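DNA ligase (Archaeoglobus fulgidus, PDB 3GDE) is an ATP-dependent DNA ligase that probably seals nicks in double-stranded DNA during replication, recombination and repair. Local coordinates at residues 27-30 / 31-35; 62-65 / 66-70; 168-172 / 173-177; 514-518 / 519-523. All blocks are in the same frame, centred on the assembly; numbering follows the deposited sequence.

Contact 1 of 4, residues 27-30 / 31-35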
ATOM      1  N   ALA A  27      20.360 -13.686   2.992  1.00 22.43           N
ATOM      2  CA  ALA A  27      21.174 -14.477   3.922  1.00 22.97           C
ATOM      3  C   ALA A  27      21.723 -13.634   5.095  1.00 23.13           C
ATOM      4  O   ALA A  27      21.687 -14.067   6.250  1.00 23.12           O
ATOM      5  CB  ALA A  27      22.304 -15.209   3.160  1.00 22.64           C
ATOM      6  N   ARG A  28      22.201 -12.429   4.794  1.00 23.67           N
ATOM      7  CA  ARG A  28      22.586 -11.463   5.824  1.00 24.67           C
ATOM      8  C   ARG A  28      21.454 -11.140   6.788  1.00 23.98           C
ATOM      9  O   ARG A  28      21.657 -11.128   8.001  1.00 24.06           O
ATOM     10  CB  ARG A  28      23.108 -10.166   5.205  1.00 25.27           C
ATOM     11  CG  ARG A  28      24.426 -10.314   4.472  1.00 29.62           C
ATOM     12  CD  ARG A  28      25.572 -10.493   5.451  1.00 36.75           C
ATOM     13  NE  ARG A  28      26.086  -9.226   5.967  1.00 41.31           N
ATOM     14  CZ  ARG A  28      27.344  -8.815   5.825  1.00 42.94           C
ATOM     15  NH1 ARG A  28      28.231  -9.577   5.188  1.00 43.30           N
ATOM     16  NH2 ARG A  28      27.722  -7.648   6.338  1.00 43.92           N
ATOM     17  N   ILE A  29      20.267 -10.888   6.245  1.00 23.62           N
ATOM     18  CA  ILE A  29      19.097 -10.523   7.056  1.00 22.79           C
ATOM     19  C   ILE A  29      18.600 -11.679   7.927  1.00 22.45           C
ATOM     20  O   ILE A  29      18.243 -11.461   9.080  1.00 22.45           O
ATOM     21  CB  ILE A  29      17.941  -9.948   6.188  1.00 22.93           C
ATOM     22  CG1 ILE A  29      18.385  -8.628   5.540  1.00 22.84           C
ATOM     23  CG2 ILE A  29      16.634  -9.771   7.032  1.00 21.32           C
ATOM     24  CD1 ILE A  29      17.429  -8.114   4.457  1.00 22.48           C
ATOM     25  N   ALA A  30      18.582 -12.893   7.365  1.00 22.19           N
ATOM     26  CA  ALA A  30      18.245 -14.108   8.114  1.00 22.23           C
ATOM     27  C   ALA A  30      19.164 -14.313   9.304  1.00 22.00           C
ATOM     28  O   ALA A  30      18.692 -14.544  10.420  1.00 22.63           O
ATOM     29  CB  ALA A  30      18.290 -15.349   7.196  1.00 22.34           C
ATOM     30  N   ALA A  31      20.470 -14.227   9.060  1.00 21.83           N
ATOM     31  CA  ALA A  31      21.485 -14.347  10.117  1.00 22.03           C
ATOM     32  C   ALA A  31      21.249 -13.377  11.264  1.00 22.10           C
ATOM     33  O   ALA A  31      21.294 -13.777  12.426  1.00 21.68           O
ATOM     34  CB  ALA A  31      22.921 -14.169   9.531  1.00 22.04           C
ATOM     35  N   PHE A  32      20.996 -12.109  10.934  1.00 22.69           N
ATOM     36  CA  PHE A  32      20.685 -11.071  11.933  1.00 23.36           C
ATOM     37  C   PHE A  32      19.435 -11.385  12.752  1.00 23.94           C
ATOM     38  O   PHE A  32      19.449 -11.301  13.982  1.00 23.68           O
ATOM     39  CB  PHE A  32      20.507  -9.709  11.241  1.00 23.66           C
ATOM     40  CG  PHE A  32      20.500  -8.538  12.189  1.00 23.88           C
ATOM     41  CD1 PHE A  32      21.696  -8.039  12.714  1.00 22.99           C
ATOM     42  CD2 PHE A  32      19.297  -7.918  12.543  1.00 23.37           C
ATOM     43  CE1 PHE A  32      21.691  -6.943  13.583  1.00 22.68           C
ATOM     44  CE2 PHE A  32      19.280  -6.824  13.424  1.00 22.97           C
ATOM     45  CZ  PHE A  32      20.474  -6.343  13.949  1.00 23.27           C
ATOM     46  N   LEU A  33      18.355 -11.737  12.052  1.00 24.48           N
ATOM     47  CA  LEU A  33      17.064 -12.048  12.668  1.00 25.12           C
ATOM     48  C   LEU A  33      17.144 -13.223  13.656  1.00 25.61           C
ATOM     49  O   LEU A  33      16.512 -13.199  14.711  1.00 25.60           O
ATOM     50  CB  LEU A  33      16.029 -12.347  11.566  1.00 25.04           C
ATOM     51  CG  LEU A  33      15.035 -11.296  11.019  1.00 26.00           C
ATOM     52  CD1 LEU A  33      15.465  -9.814  11.120  1.00 24.09           C
ATOM     53  CD2 LEU A  33      14.576 -11.665   9.614  1.00 24.58           C
ATOM     54  N   GLN A  34      17.925 -14.238  13.296  1.00 26.45           N
ATOM     55  CA  GLN A  34      18.134 -15.442  14.113  1.00 27.35           C
ATOM     56  C   GLN A  34      18.694 -15.212  15.509  1.00 27.46           C
ATOM     57  O   GLN A  34      18.498 -16.045  16.394  1.00 27.45           O
ATOM     58  CB  GLN A  34      19.108 -16.380  13.401  1.00 27.66           C
ATOM     59  CG  GLN A  34      18.454 -17.325  12.464  1.00 29.16           C
ATOM     60  CD  GLN A  34      19.446 -18.198  11.734  1.00 32.24           C
ATOM     61  OE1 GLN A  34      20.646 -17.896  11.671  1.00 32.75           O
ATOM     62  NE2 GLN A  34      18.948 -19.290  11.157  1.00 32.47           N
ATOM     63  N   LYS A  35      19.413 -14.105  15.690  1.00 27.49           N
ATOM     64  CA  LYS A  35      20.174 -13.860  16.910  1.00 27.47           C
ATOM     65  C   LYS A  35      19.470 -12.882  17.846  1.00 28.07           C
ATOM     66  O   LYS A  35      19.988 -12.524  18.921  1.00 28.48           O
ATOM     67  CB  LYS A  35      21.579 -13.375  16.548  1.00 27.62           C
ATOM     68  CG  LYS A  35      22.376 -14.401  15.773  1.00 26.44           C
ATOM     69  CD  LYS A  35      23.697 -13.836  15.308  1.00 28.98           C
ATOM     70  CE  LYS A  35      24.447 -14.836  14.428  1.00 29.15           C
ATOM     71  NZ  LYS A  35      23.597 -15.314  13.278  1.00 31.13           N
TER
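Ile29 and Leu33, one helical turn apart, run alongside each other in the same direction off the helix, with Ile29 CG2 3.8 Å from Leu33 CD2. The isoleucine branch gets there because CG2 stands opposite the backbone N (chi1 of -64° for CG1), which leaves CG1 beside that N. Leu33 also lays its CB against the Ile29 carbonyl, 3.4 Å from Ile29 O, the same oxygen that accepts the Leu33 N-H at 3.0 Å. This is the i to i+4 pattern of an alpha-helix, here helix 22-34 of the N-terminal DNA-binding domain. Three more such bonds run alongside, among them Phe32 N to Arg28 O (3.2 Å) and Gln34 N to Ala30 O (3.0 Å). Phe32 turns its ring off the helix toward Phe12, on which it stacks, while Ile29 packs on Ile174 and Met175 of helix 172-182. Leu33 also reaches Leu42 and Val45 of helix 39-49, and an alanine here would probably leave a gap beside Ile29 CG2 and those two side chains. On the outer side, the extended Lys35 chain runs back along the helix and turns at its last torsion, so that NZ donates to Ala31 O at 2.9 Å, from above the carbonyl plane.

Contact 2 of 4, residues 62-65 / 66-70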
ATOM      1  N   LEU A  62       2.261   7.798  12.178  1.00 32.28           N
ATOM      2  CA  LEU A  62       3.160   8.796  12.782  1.00 31.39           C
ATOM      3  C   LEU A  62       2.679  10.236  12.544  1.00 31.03           C
ATOM      4  O   LEU A  62       2.650  11.042  13.471  1.00 31.06           O
ATOM      5  CB  LEU A  62       4.606   8.662  12.268  1.00 30.81           C
ATOM      6  CG  LEU A  62       5.665   7.795  12.960  1.00 30.31           C
ATOM      7  CD1 LEU A  62       7.060   8.145  12.417  1.00 27.42           C
ATOM      8  CD2 LEU A  62       5.623   7.870  14.506  1.00 26.83           C
ATOM      9  N   GLY A  63       2.316  10.551  11.300  1.00 30.59           N
ATOM     10  CA  GLY A  63       1.853  11.896  10.947  1.00 29.90           C
ATOM     11  C   GLY A  63       2.971  12.916  11.033  1.00 29.57           C
ATOM     12  O   GLY A  63       2.758  14.069  11.432  1.00 29.89           O
ATOM     13  N   VAL A  64       4.170  12.477  10.671  1.00 28.87           N
ATOM     14  CA  VAL A  64       5.342  13.333  10.667  1.00 28.26           C
ATOM     15  C   VAL A  64       5.798  13.583   9.223  1.00 28.28           C
ATOM     16  O   VAL A  64       6.299  12.675   8.544  1.00 27.86           O
ATOM     17  CB  VAL A  64       6.482  12.730  11.531  1.00 27.89           C
ATOM     18  CG1 VAL A  64       7.752  13.535  11.396  1.00 27.16           C
ATOM     19  CG2 VAL A  64       6.060  12.679  12.992  1.00 28.26           C
ATOM     20  N   GLY A  65       5.591  14.819   8.765  1.00 28.42           N
ATOM     21  CA  GLY A  65       6.054  15.260   7.448  1.00 28.57           C
ATOM     22  C   GLY A  65       7.482  15.769   7.511  1.00 29.02           C
ATOM     23  O   GLY A  65       8.002  16.090   8.607  1.00 28.88           O
ATOM     24  N   ILE A  66       8.118  15.853   6.343  1.00 28.55           N
ATOM     25  CA  ILE A  66       9.501  16.307   6.250  1.00 28.86           C
ATOM     26  C   ILE A  66       9.762  17.674   6.931  1.00 29.32           C
ATOM     27  O   ILE A  66      10.866  17.926   7.426  1.00 29.38           O
ATOM     28  CB  ILE A  66      10.024  16.282   4.775  1.00 28.84           C
ATOM     29  CG1 ILE A  66      11.557  16.318   4.760  1.00 29.19           C
ATOM     30  CG2 ILE A  66       9.390  17.402   3.911  1.00 29.09           C
ATOM     31  CD1 ILE A  66      12.193  16.043   3.430  1.00 28.77           C
ATOM     32  N   GLY A  67       8.747  18.538   6.945  1.00 29.50           N
ATOM     33  CA  GLY A  67       8.822  19.845   7.598  1.00 29.92           C
ATOM     34  C   GLY A  67       9.076  19.756   9.097  1.00 30.44           C
ATOM     35  O   GLY A  67       9.834  20.557   9.645  1.00 30.59           O
ATOM     36  N   LEU A  68       8.440  18.787   9.762  1.00 30.38           N
ATOM     37  CA  LEU A  68       8.707  18.504  11.176  1.00 30.57           C
ATOM     38  C   LEU A  68      10.128  18.025  11.404  1.00 30.45           C
ATOM     39  O   LEU A  68      10.751  18.390  12.405  1.00 31.09           O
ATOM     40  CB  LEU A  68       7.716  17.474  11.737  1.00 30.91           C
ATOM     41  CG  LEU A  68       6.379  17.994  12.252  1.00 30.13           C
ATOM     42  CD1 LEU A  68       5.607  18.707  11.157  1.00 31.21           C
ATOM     43  CD2 LEU A  68       5.565  16.858  12.830  1.00 30.77           C
ATOM     44  N   LEU A  69      10.642  17.216  10.481  1.00 30.32           N
ATOM     45  CA  LEU A  69      12.033  16.758  10.532  1.00 30.60           C
ATOM     46  C   LEU A  69      13.032  17.913  10.427  1.00 30.59           C
ATOM     47  O   LEU A  69      14.021  17.954  11.171  1.00 30.36           O
ATOM     48  CB  LEU A  69      12.308  15.710   9.443  1.00 30.68           C
ATOM     49  CG  LEU A  69      12.282  14.222   9.796  1.00 31.41           C
ATOM     50  CD1 LEU A  69      11.263  13.906  10.884  1.00 32.92           C
ATOM     51  CD2 LEU A  69      12.020  13.375   8.567  1.00 31.06           C
ATOM     52  N   TYR A  70      12.770  18.839   9.503  1.00 30.34           N
ATOM     53  CA  TYR A  70      13.594  20.035   9.346  1.00 30.58           C
ATOM     54  C   TYR A  70      13.720  20.853  10.637  1.00 30.65           C
ATOM     55  O   TYR A  70      14.828  21.193  11.050  1.00 30.79           O
ATOM     56  CB  TYR A  70      13.069  20.919   8.210  1.00 30.41           C
ATOM     57  CG  TYR A  70      13.501  20.475   6.828  1.00 30.02           C
ATOM     58  CD1 TYR A  70      12.556  20.183   5.842  1.00 29.65           C
ATOM     59  CD2 TYR A  70      14.849  20.341   6.511  1.00 28.94           C
ATOM     60  CE1 TYR A  70      12.946  19.769   4.573  1.00 29.23           C
ATOM     61  CE2 TYR A  70      15.250  19.930   5.253  1.00 29.69           C
ATOM     62  CZ  TYR A  70      14.293  19.652   4.287  1.00 29.86           C
ATOM     63  OH  TYR A  70      14.698  19.254   3.042  1.00 30.77           O
TER
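Leu68 leans back over residues 63-65, the chain that leads into its own helix. Its CB sits 3.4 Å from Gly65 O and, on the apolar side, 4.0 Å from Val64 CG1. From there a chi2 of 60° for CD1 leaves CD2 anti to CA. The CD2 methyl therefore continues past the helix start, ending 4.1 Å from Val64 CA and 4.2 Å from Gly63 O. The side chains of Leu68 and Val64 meet at a slant. Leu69 approaches the same valine differently, crossing it at about a right angle, so that Val64 CG1 and Leu69 CD1 come within 3.6 Å. One methyl thus serves both leucines.

Gly65 is the N-cap of helix 66-77, which makes Val64 the residue before the cap and Leu69 the fourth residue of the helix. Their apolar contact is the hydrophobic staple of a helix N-terminus. The polar side of this start is modest: Gly65 O accepts two weak bonds, from Leu68 N at 3.0 Å with a strongly bent N-H...O angle of 126°, and from Leu69 N at 3.4 Å. Gly63, at a positive phi of 68°, turns the chain before the staple, and its carbonyl is taken by Lys139 NZ. Around the joint, Leu68 packs on Met136 and Ile140 of helix 135-149, Val64 reaches Ile127 of helix 117-129, and Val64 and Leu69 both rest on Ile162 of helix 152-162.

Contact 3 of 4, residues 168-172 / 173-177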
ATOM      1  N   LEU A 168      17.835   0.418   1.025  1.00 26.98           N
ATOM      2  CA  LEU A 168      18.699  -0.735   1.286  1.00 26.12           C
ATOM      3  C   LEU A 168      18.566  -1.781   0.198  1.00 25.93           C
ATOM      4  O   LEU A 168      19.313  -2.766   0.179  1.00 26.74           O
ATOM      5  CB  LEU A 168      18.341  -1.377   2.637  1.00 25.82           C
ATOM      6  CG  LEU A 168      18.232  -0.459   3.864  1.00 25.24           C
ATOM      7  CD1 LEU A 168      17.637  -1.205   5.064  1.00 23.51           C
ATOM      8  CD2 LEU A 168      19.587   0.154   4.200  1.00 23.36           C
ATOM      9  N   GLY A 169      17.605  -1.583  -0.699  1.00 25.03           N
ATOM     10  CA  GLY A 169      17.311  -2.578  -1.719  1.00 23.98           C
ATOM     11  C   GLY A 169      16.599  -3.800  -1.149  1.00 23.53           C
ATOM     12  O   GLY A 169      16.691  -4.896  -1.709  1.00 23.41           O
ATOM     13  N   VAL A 170      15.865  -3.600  -0.055  1.00 22.58           N
ATOM     14  CA  VAL A 170      15.164  -4.683   0.632  1.00 22.15           C
ATOM     15  C   VAL A 170      13.656  -4.446   0.561  1.00 22.72           C
ATOM     16  O   VAL A 170      13.144  -3.431   1.035  1.00 22.19           O
ATOM     17  CB  VAL A 170      15.614  -4.807   2.116  1.00 22.14           C
ATOM     18  CG1 VAL A 170      14.796  -5.855   2.857  1.00 20.65           C
ATOM     19  CG2 VAL A 170      17.109  -5.102   2.211  1.00 20.76           C
ATOM     20  N   GLY A 171      12.957  -5.376  -0.070  1.00 23.39           N
ATOM     21  CA  GLY A 171      11.510  -5.302  -0.144  1.00 24.74           C
ATOM     22  C   GLY A 171      10.852  -6.451   0.591  1.00 25.68           C
ATOM     23  O   GLY A 171      11.483  -7.149   1.403  1.00 25.28           O
ATOM     24  N   GLU A 172       9.575  -6.634   0.278  1.00 26.60           N
ATOM     25  CA  GLU A 172       8.712  -7.629   0.892  1.00 27.83           C
ATOM     26  C   GLU A 172       9.191  -9.041   0.581  1.00 27.43           C
ATOM     27  O   GLU A 172       9.173  -9.905   1.458  1.00 27.62           O
ATOM     28  CB  GLU A 172       7.292  -7.445   0.348  1.00 28.99           C
ATOM     29  CG  GLU A 172       6.207  -7.486   1.398  1.00 32.74           C
ATOM     30  CD  GLU A 172       5.938  -6.133   2.022  1.00 39.05           C
ATOM     31  OE1 GLU A 172       6.875  -5.539   2.620  1.00 40.95           O
ATOM     32  OE2 GLU A 172       4.769  -5.674   1.933  1.00 42.58           O
ATOM     33  N   GLY A 173       9.617  -9.261  -0.666  1.00 27.19           N
ATOM     34  CA  GLY A 173      10.094 -10.559  -1.143  1.00 27.07           C
ATOM     35  C   GLY A 173      11.346 -11.038  -0.416  1.00 27.20           C
ATOM     36  O   GLY A 173      11.427 -12.181   0.025  1.00 26.82           O
ATOM     37  N   ILE A 174      12.330 -10.154  -0.290  1.00 27.13           N
ATOM     38  CA  ILE A 174      13.536 -10.487   0.462  1.00 26.85           C
ATOM     39  C   ILE A 174      13.198 -10.802   1.927  1.00 27.18           C
ATOM     40  O   ILE A 174      13.657 -11.812   2.471  1.00 26.90           O
ATOM     41  CB  ILE A 174      14.594  -9.390   0.328  1.00 26.68           C
ATOM     42  CG1 ILE A 174      15.191  -9.438  -1.080  1.00 25.14           C
ATOM     43  CG2 ILE A 174      15.668  -9.523   1.426  1.00 25.87           C
ATOM     44  CD1 ILE A 174      16.003  -8.210  -1.457  1.00 24.20           C
ATOM     45  N   MET A 175      12.353  -9.977   2.541  1.00 27.41           N
ATOM     46  CA  MET A 175      11.953 -10.196   3.934  1.00 28.02           C
ATOM     47  C   MET A 175      11.222 -11.519   4.199  1.00 28.10           C
ATOM     48  O   MET A 175      11.521 -12.188   5.190  1.00 27.02           O
ATOM     49  CB  MET A 175      11.146  -9.019   4.463  1.00 28.44           C
ATOM     50  CG  MET A 175      11.994  -7.796   4.748  1.00 30.67           C
ATOM     51  SD  MET A 175      13.375  -8.123   5.866  1.00 35.84           S
ATOM     52  CE  MET A 175      12.474  -8.673   7.329  1.00 30.33           C
ATOM     53  N   ARG A 176      10.271 -11.875   3.325  1.00 28.69           N
ATOM     54  CA  ARG A 176       9.582 -13.180   3.372  1.00 29.39           C
ATOM     55  C   ARG A 176      10.623 -14.303   3.339  1.00 28.76           C
ATOM     56  O   ARG A 176      10.588 -15.212   4.161  1.00 28.91           O
ATOM     57  CB  ARG A 176       8.572 -13.331   2.204  1.00 29.23           C
ATOM     58  CG  ARG A 176       8.283 -14.795   1.777  1.00 30.62           C
ATOM     59  CD  ARG A 176       7.609 -14.959   0.403  1.00 31.20           C
ATOM     60  NE  ARG A 176       8.171 -14.081  -0.628  1.00 38.79           N
ATOM     61  CZ  ARG A 176       8.890 -14.476  -1.681  1.00 40.81           C
ATOM     62  NH1 ARG A 176       9.152 -15.766  -1.885  1.00 42.65           N
ATOM     63  NH2 ARG A 176       9.349 -13.570  -2.544  1.00 42.19           N
ATOM     64  N   ASP A 177      11.555 -14.201   2.397  1.00 28.58           N
ATOM     65  CA  ASP A 177      12.579 -15.213   2.177  1.00 28.29           C
ATOM     66  C   ASP A 177      13.571 -15.299   3.341  1.00 28.05           C
ATOM     67  O   ASP A 177      14.043 -16.390   3.682  1.00 28.25           O
ATOM     68  CB  ASP A 177      13.334 -14.931   0.871  1.00 28.38           C
ATOM     69  CG  ASP A 177      12.502 -15.212  -0.380  1.00 28.76           C
ATOM     70  OD1 ASP A 177      11.406 -15.789  -0.274  1.00 29.98           O
ATOM     71  OD2 ASP A 177      12.959 -14.862  -1.488  1.00 29.00           O
TER
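Val170 meets Met175 through two sets of torsions: a chi1 of 175° swings the valine CG1 forward along the chain, a chi1 of -74° sets Met175 CG beside its own backbone N and against that methyl, and the bend at chi2 (-55°) keeps SD near it, while CE leads away. The two side chains slant across each other, with Val170 CG1 3.9 Å from Met175 CG. Ile174 adds its CG2, 4.0 Å from the same Val170 CG1, while its CD1 runs on to lie 3.4 Å from Gly169 O. Since Gly171 is the N-cap of helix 172-182, Val170 and Met175 are the residue before the cap and the fourth of the helix, the positions of a hydrophobic staple. The backbone closes the first turn beneath them: Met175 N donates to Gly171 O at 3.2 Å, and Arg176 N to Glu172 O at 2.9 Å.

The charged groups take no part in the staple. Glu172 is held by Lys52 through OE1 and by the Tyr194 hydroxyl through OE2. Arg176 NH1 lies 2.8 Å from Asp177 OD1, well out of the guanidinium plane, so this salt bridge rests on charge alone. Gly173 and Ile174 make backbone bonds to Pro456 and Val457 of the C-terminal region, which is consistent with the closed conformation of this enzyme. With Lys52 and a helix N-terminus close by, Glu172 is likely to stay a carboxylate.

Contact 4 of 4, residues 514-518 / 519-523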
ATOM      1  N   PRO A 514      14.700   0.034 -24.169  1.00 45.84           N
ATOM      2  CA  PRO A 514      15.889   0.044 -23.328  1.00 45.89           C
ATOM      3  C   PRO A 514      16.077   1.348 -22.553  1.00 45.82           C
ATOM      4  O   PRO A 514      16.966   1.423 -21.710  1.00 46.34           O
ATOM      5  CB  PRO A 514      17.026  -0.142 -24.340  1.00 45.93           C
ATOM      6  CG  PRO A 514      16.513   0.494 -25.607  1.00 45.97           C
ATOM      7  CD  PRO A 514      15.008   0.342 -25.585  1.00 45.98           C
ATOM      8  N   LYS A 515      15.250   2.359 -22.817  1.00 45.63           N
ATOM      9  CA  LYS A 515      15.466   3.683 -22.223  1.00 45.50           C
ATOM     10  C   LYS A 515      15.296   3.761 -20.699  1.00 45.23           C
ATOM     11  O   LYS A 515      15.854   4.654 -20.056  1.00 45.51           O
ATOM     12  CB  LYS A 515      14.651   4.766 -22.941  1.00 45.45           C
ATOM     13  CG  LYS A 515      13.325   5.131 -22.305  1.00 46.20           C
ATOM     14  CD  LYS A 515      12.793   6.457 -22.852  1.00 45.96           C
ATOM     15  CE  LYS A 515      13.579   7.656 -22.321  1.00 47.08           C
ATOM     16  NZ  LYS A 515      12.907   8.942 -22.655  1.00 46.88           N
ATOM     17  N   TYR A 516      14.541   2.834 -20.120  1.00 44.74           N
ATOM     18  CA  TYR A 516      14.401   2.792 -18.671  1.00 44.05           C
ATOM     19  C   TYR A 516      14.797   1.445 -18.099  1.00 43.75           C
ATOM     20  O   TYR A 516      14.630   0.398 -18.722  1.00 43.66           O
ATOM     21  CB  TYR A 516      12.972   3.102 -18.220  1.00 43.96           C
ATOM     22  CG  TYR A 516      12.401   4.436 -18.645  1.00 44.17           C
ATOM     23  CD1 TYR A 516      13.005   5.639 -18.272  1.00 44.37           C
ATOM     24  CD2 TYR A 516      11.223   4.494 -19.381  1.00 43.14           C
ATOM     25  CE1 TYR A 516      12.456   6.863 -18.651  1.00 44.88           C
ATOM     26  CE2 TYR A 516      10.672   5.701 -19.760  1.00 43.36           C
ATOM     27  CZ  TYR A 516      11.283   6.877 -19.393  1.00 44.03           C
ATOM     28  OH  TYR A 516      10.725   8.067 -19.778  1.00 44.69           O
ATOM     29  N   GLU A 517      15.298   1.512 -16.875  1.00 43.49           N
ATOM     30  CA  GLU A 517      15.640   0.364 -16.050  1.00 43.27           C
ATOM     31  C   GLU A 517      14.574  -0.743 -16.049  1.00 42.36           C
ATOM     32  O   GLU A 517      14.904  -1.924 -15.974  1.00 42.73           O
ATOM     33  CB  GLU A 517      15.915   0.860 -14.620  1.00 43.62           C
ATOM     34  CG  GLU A 517      14.815   1.800 -14.051  1.00 45.12           C
ATOM     35  CD  GLU A 517      15.091   3.317 -14.176  1.00 47.82           C
ATOM     36  OE1 GLU A 517      14.785   4.001 -13.170  1.00 48.29           O
ATOM     37  OE2 GLU A 517      15.570   3.832 -15.240  1.00 45.85           O
ATOM     38  N   SER A 518      13.303  -0.360 -16.146  1.00 41.11           N
ATOM     39  CA  SER A 518      12.200  -1.321 -16.115  1.00 39.81           C
ATOM     40  C   SER A 518      12.164  -2.240 -17.332  1.00 38.91           C
ATOM     41  O   SER A 518      11.662  -3.354 -17.250  1.00 38.70           O
ATOM     42  CB  SER A 518      10.859  -0.591 -15.990  1.00 39.69           C
ATOM     43  OG  SER A 518      10.530   0.081 -17.197  1.00 38.90           O
ATOM     44  N   GLY A 519      12.691  -1.760 -18.456  1.00 38.33           N
ATOM     45  CA  GLY A 519      12.592  -2.460 -19.734  1.00 37.30           C
ATOM     46  C   GLY A 519      11.305  -2.143 -20.487  1.00 36.69           C
ATOM     47  O   GLY A 519      10.987  -2.794 -21.477  1.00 36.87           O
ATOM     48  N   TYR A 520      10.563  -1.140 -20.016  1.00 36.06           N
ATOM     49  CA  TYR A 520       9.249  -0.791 -20.569  1.00 35.26           C
ATOM     50  C   TYR A 520       9.048   0.710 -20.613  1.00 34.84           C
ATOM     51  O   TYR A 520       9.606   1.444 -19.799  1.00 34.62           O
ATOM     52  CB  TYR A 520       8.112  -1.444 -19.768  1.00 35.10           C
ATOM     53  CG  TYR A 520       8.155  -2.952 -19.798  1.00 34.74           C
ATOM     54  CD1 TYR A 520       7.634  -3.658 -20.874  1.00 34.88           C
ATOM     55  CD2 TYR A 520       8.738  -3.672 -18.759  1.00 34.75           C
ATOM     56  CE1 TYR A 520       7.683  -5.051 -20.919  1.00 34.98           C
ATOM     57  CE2 TYR A 520       8.799  -5.062 -18.793  1.00 35.42           C
ATOM     58  CZ  TYR A 520       8.268  -5.746 -19.879  1.00 35.50           C
ATOM     59  OH  TYR A 520       8.320  -7.126 -19.924  1.00 36.35           O
ATOM     60  N   ALA A 521       8.246   1.159 -21.573  1.00 34.34           N
ATOM     61  CA  ALA A 521       7.898   2.569 -21.691  1.00 33.82           C
ATOM     62  C   ALA A 521       6.418   2.719 -22.014  1.00 33.48           C
ATOM     63  O   ALA A 521       5.868   1.969 -22.828  1.00 33.81           O
ATOM     64  CB  ALA A 521       8.750   3.241 -22.756  1.00 33.71           C
ATOM     65  N   LEU A 522       5.771   3.683 -21.368  1.00 32.74           N
ATOM     66  CA  LEU A 522       4.386   4.000 -21.687  1.00 32.25           C
ATOM     67  C   LEU A 522       4.326   4.896 -22.926  1.00 32.23           C
ATOM     68  O   LEU A 522       5.048   5.903 -23.025  1.00 32.03           O
ATOM     69  CB  LEU A 522       3.678   4.670 -20.507  1.00 32.04           C
ATOM     70  CG  LEU A 522       3.610   3.929 -19.165  1.00 31.96           C
ATOM     71  CD1 LEU A 522       2.828   4.765 -18.165  1.00 31.52           C
ATOM     72  CD2 LEU A 522       2.984   2.548 -19.307  1.00 30.96           C
ATOM     73  N   ARG A 523       3.475   4.496 -23.870  1.00 31.81           N
ATOM     74  CA  ARG A 523       3.175   5.272 -25.067  1.00 31.59           C
ATOM     75  C   ARG A 523       1.891   6.065 -24.796  1.00 30.66           C
ATOM     76  O   ARG A 523       0.856   5.495 -24.449  1.00 30.59           O
ATOM     77  CB  ARG A 523       3.024   4.323 -26.262  1.00 32.11           C
ATOM     78  CG  ARG A 523       2.743   4.966 -27.613  1.00 35.56           C
ATOM     79  CD  ARG A 523       4.026   5.319 -28.394  1.00 39.75           C
ATOM     80  NE  ARG A 523       3.718   6.040 -29.630  1.00 42.79           N
ATOM     81  CZ  ARG A 523       4.514   6.930 -30.226  1.00 44.82           C
ATOM     82  NH1 ARG A 523       5.702   7.241 -29.714  1.00 43.83           N
ATOM     83  NH2 ARG A 523       4.108   7.524 -31.351  1.00 46.60           N
TER
HETATM   84  O   HOH W   1      12.324   1.291 -20.958  1.00 40.04           O
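Tyr516 turns the edge of its ring toward Tyr520, with CD2 3.5 Å from Tyr520 O and that oxygen in the plane of the ring. One face of the same ring is covered by Lys515 CG, above its centre, and beyond CD2 the CE2 atom comes to 4.3 Å from Ala521 CB. The backbone of Tyr516 is engaged at both ends. Its N-H donates to a water at 2.8 Å from Tyr516 N, and this water in turn makes a weak bond to Tyr520 O. Its carbonyl takes the N-H of Gly519, with Tyr516 O and Gly519 N 2.9 Å apart and the donor above the carbonyl plane, which closes a type I beta turn.

Glu517, at the corner of the turn, points away, and its OE1 is weakly bonded to Lys463 N. At Ser518 a chi1 of 71° tucks OG between the backbone N and the carbonyl carbon, from where it accepts the N-H of Tyr520 at 3.1 Å between OG and N. That closes an ST turn overlapping the beta turn. The same OG is bonded to Lys463 O, so an alanine here would probably leave both Tyr520 N and Lys463 O without this mate. The Ser518 carbonyl also meets the second tyrosine, its O lying 3.3 Å from Tyr520 CD2. Gly519 follows at a phi of 86°, where a CB would clash with Ser518 O. With Gly519 bonded through its backbone to Ser513, the turn forms the second half of loop 513-519, which joins strands 509-512 and 520-523 into a beta hairpin of the C-terminal OB-fold domain.

Along the chain the contacts come in series, and the first three share the helical N-terminal domain. Contacts 1 and 3 are neighbours, their centres 12 Å apart, and they touch: Ile29 of helix 22-34 packs against Val170 of the loop and the first turn of helix 172-182, joining two helices far apart in sequence. Contact 2, at the start of helix 66-77, belongs to another part of that domain, its centre about 31 Å from contact 1 and 26 Å from contact 3. Contact 4 lies in the C-terminal region, about 24 Å from contact 3 between centres. Contact 3 thus lies between contact 1 and contact 4, whose centres are about 35 Å apart, with contact 2 off to one side.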